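Local atomic coordinates of breast cancer anti-estrogen resistance protein 1 (Mus musculus, PDB entry 5W93), a protein that acts as a docking scaffold in tyrosine kinase-based signalling at cell adhesions, its C-terminal four-helix domain binding the focal-adhesion protein paxillin. Residues K43-H48 and A95-A100. The protein carries 2 engineered substitutions. Sequence-based numbering, arbitrary orientation.
Sequences KIFVAH and ATTKAA
F45 has CG between its backbone N and carbonyl carbon (chi1 71°), and the ring reaches T97 and A100; T97 has chi1 -60°, which sets OG1 beside the backbone N and CG2 anti to it, where CG2 faces V46. The F45 ring meets the other helix by its rim: CE1 lies 4.0 Å from T97 O and CZ lies 3.8 Å from A100 O, both oxygens near the ring plane, where the weakly positive C-H edge may suit a carbonyl. A100 suits its place because a lone methyl is small enough to let the phenyl in; its CB sits 3.9 Å from F45 CZ. Next to F45 in the chain, V46 puts CG2 3.8 Å from T97 CG2, the two side chains meeting obliquely; branched and wholly apolar, valine can touch both this methyl and the bound paxillin LD1 peptide. Threonine serves here because it is two-sided: CG2 gives apolar contact, while OG1 bonds back to I93 O, one turn earlier in its helix, and also to S49 OG on the partner helix. M113 of helix 107-135 packs on both F45 and T97. The axes of segments 43-48 and 95-100 are antiparallel (176°) and 10.2 Å apart; the contact joins helix 42-69 to helix 73-102 within the four-helix bundle of the FAT-like C-terminal domain. T97 and K98 also pack on apolar side chains of the peptide. The adhesion is thus van der Waals in kind, with perhaps a slight electrostatic contribution where the carbonyl oxygens meet the ring edge.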
loop_
_atom_site.group_PDB
_atom_site.type_symbol
_atom_site.label_atom_id
_atom_site.label_comp_id
_atom_site.label_asym_id
_atom_site.label_seq_id
_atom_site.Cartn_x
_atom_site.Cartn_y
_atom_site.Cartn_z
ATOM N N LYS A 43 6.431 -8.450 18.393
ATOM C CA LYS A 43 5.014 -8.378 18.750
ATOM C C LYS A 43 4.458 -6.992 18.438
ATOM O O LYS A 43 3.258 -6.848 18.214
ATOM C CB LYS A 43 4.769 -8.726 20.227
ATOM C CG LYS A 43 5.439 -7.821 21.244
ATOM C CD LYS A 43 5.092 -8.349 22.642
ATOM C CE LYS A 43 5.150 -7.283 23.710
ATOM N NZ LYS A 43 4.592 -7.799 25.002
ATOM N N ILE A 44 5.346 -5.999 18.408
ATOM C CA ILE A 44 4.987 -4.632 18.053
ATOM C C ILE A 44 5.125 -4.341 16.543
ATOM O O ILE A 44 4.171 -3.862 15.926
ATOM C CB ILE A 44 5.841 -3.605 18.833
ATOM C CG1 ILE A 44 5.691 -3.805 20.348
ATOM C CG2 ILE A 44 5.479 -2.175 18.415
ATOM C CD1 ILE A 44 4.267 -3.645 20.866
ATOM N N PHE A 45 6.280 -4.607 15.930
ATOM C CA PHE A 45 6.426 -4.160 14.537
ATOM C C PHE A 45 5.630 -5.028 13.549
ATOM O O PHE A 45 5.230 -4.531 12.487
ATOM C CB PHE A 45 7.908 -4.019 14.125
ATOM C CG PHE A 45 8.686 -5.324 13.953
ATOM C CD1 PHE A 45 8.454 -6.162 12.876
ATOM C CD2 PHE A 45 9.731 -5.633 14.819
ATOM C CE1 PHE A 45 9.187 -7.328 12.700
ATOM C CE2 PHE A 45 10.481 -6.778 14.645
ATOM C CZ PHE A 45 10.208 -7.635 13.591
ATOM N N VAL A 46 5.348 -6.281 13.918
ATOM C CA VAL A 46 4.489 -7.137 13.102
ATOM C C VAL A 46 3.038 -6.623 13.101
ATOM O O VAL A 46 2.385 -6.610 12.064
ATOM C CB VAL A 46 4.509 -8.614 13.586
ATOM C CG1 VAL A 46 3.385 -9.403 12.945
ATOM C CG2 VAL A 46 5.885 -9.265 13.285
ATOM N N ALA A 47 2.549 -6.203 14.262
ATOM C CA ALA A 47 1.250 -5.516 14.344
ATOM C C ALA A 47 1.219 -4.280 13.443
ATOM O O ALA A 47 0.256 -4.067 12.713
ATOM C CB ALA A 47 0.934 -5.119 15.792
ATOM N N HIS A 48 2.269 -3.465 13.495
ATOM C CA HIS A 48 2.312 -2.249 12.684
ATOM C C HIS A 48 2.432 -2.561 11.186
ATOM O O HIS A 48 1.919 -1.820 10.356
ATOM C CB HIS A 48 3.439 -1.324 13.160
ATOM C CG HIS A 48 3.094 -0.591 14.415
ATOM N ND1 HIS A 48 2.298 0.541 14.423
ATOM C CD2 HIS A 48 3.364 -0.865 15.714
ATOM C CE1 HIS A 48 2.118 0.943 15.667
ATOM N NE2 HIS A 48 2.750 0.103 16.473
ATOM N N ALA A 95 6.444 -10.811 3.360
ATOM C CA ALA A 95 7.673 -11.614 3.304
ATOM C C ALA A 95 8.773 -11.070 4.216
ATOM O O ALA A 95 9.306 -11.794 5.064
ATOM C CB ALA A 95 8.193 -11.706 1.859
ATOM N N THR A 96 9.117 -9.797 4.045
ATOM C CA THR A 96 10.193 -9.216 4.834
ATOM C C THR A 96 9.854 -9.082 6.320
ATOM O O THR A 96 10.749 -9.169 7.171
ATOM C CB THR A 96 10.616 -7.843 4.293
ATOM O OG1 THR A 96 9.489 -6.943 4.276
ATOM C CG2 THR A 96 11.171 -7.984 2.894
ATOM N N THR A 97 8.575 -8.872 6.644
ATOM C CA THR A 97 8.174 -8.771 8.043
ATOM C C THR A 97 8.359 -10.124 8.740
ATOM O O THR A 97 8.887 -10.198 9.865
ATOM C CB THR A 97 6.686 -8.290 8.191
ATOM O OG1 THR A 97 6.540 -6.998 7.591
ATOM C CG2 THR A 97 6.284 -8.171 9.646
ATOM N N LYS A 98 7.921 -11.187 8.079
ATOM C CA LYS A 98 8.096 -12.521 8.624
ATOM C C LYS A 98 9.594 -12.803 8.838
ATOM O O LYS A 98 10.000 -13.322 9.875
ATOM C CB LYS A 98 7.474 -13.577 7.698
ATOM C CG LYS A 98 5.938 -13.611 7.724
ATOM C CD LYS A 98 5.377 -14.870 7.045
ATOM C CE LYS A 98 5.626 -14.889 5.557
ATOM N NZ LYS A 98 4.704 -15.802 4.809
ATOM N N ALA A 99 10.402 -12.420 7.865
ATOM C CA ALA A 99 11.849 -12.666 7.939
ATOM C C ALA A 99 12.514 -11.859 9.074
ATOM O O ALA A 99 13.400 -12.362 9.773
ATOM C CB ALA A 99 12.492 -12.349 6.618
ATOM N N ALA A 100 12.088 -10.611 9.258
ATOM C CA ALA A 100 12.585 -9.781 10.354
ATOM C C ALA A 100 12.208 -10.341 11.729
ATOM O O ALA A 100 12.934 -10.150 12.708
ATOM C CB ALA A 100 12.063 -8.328 10.210
#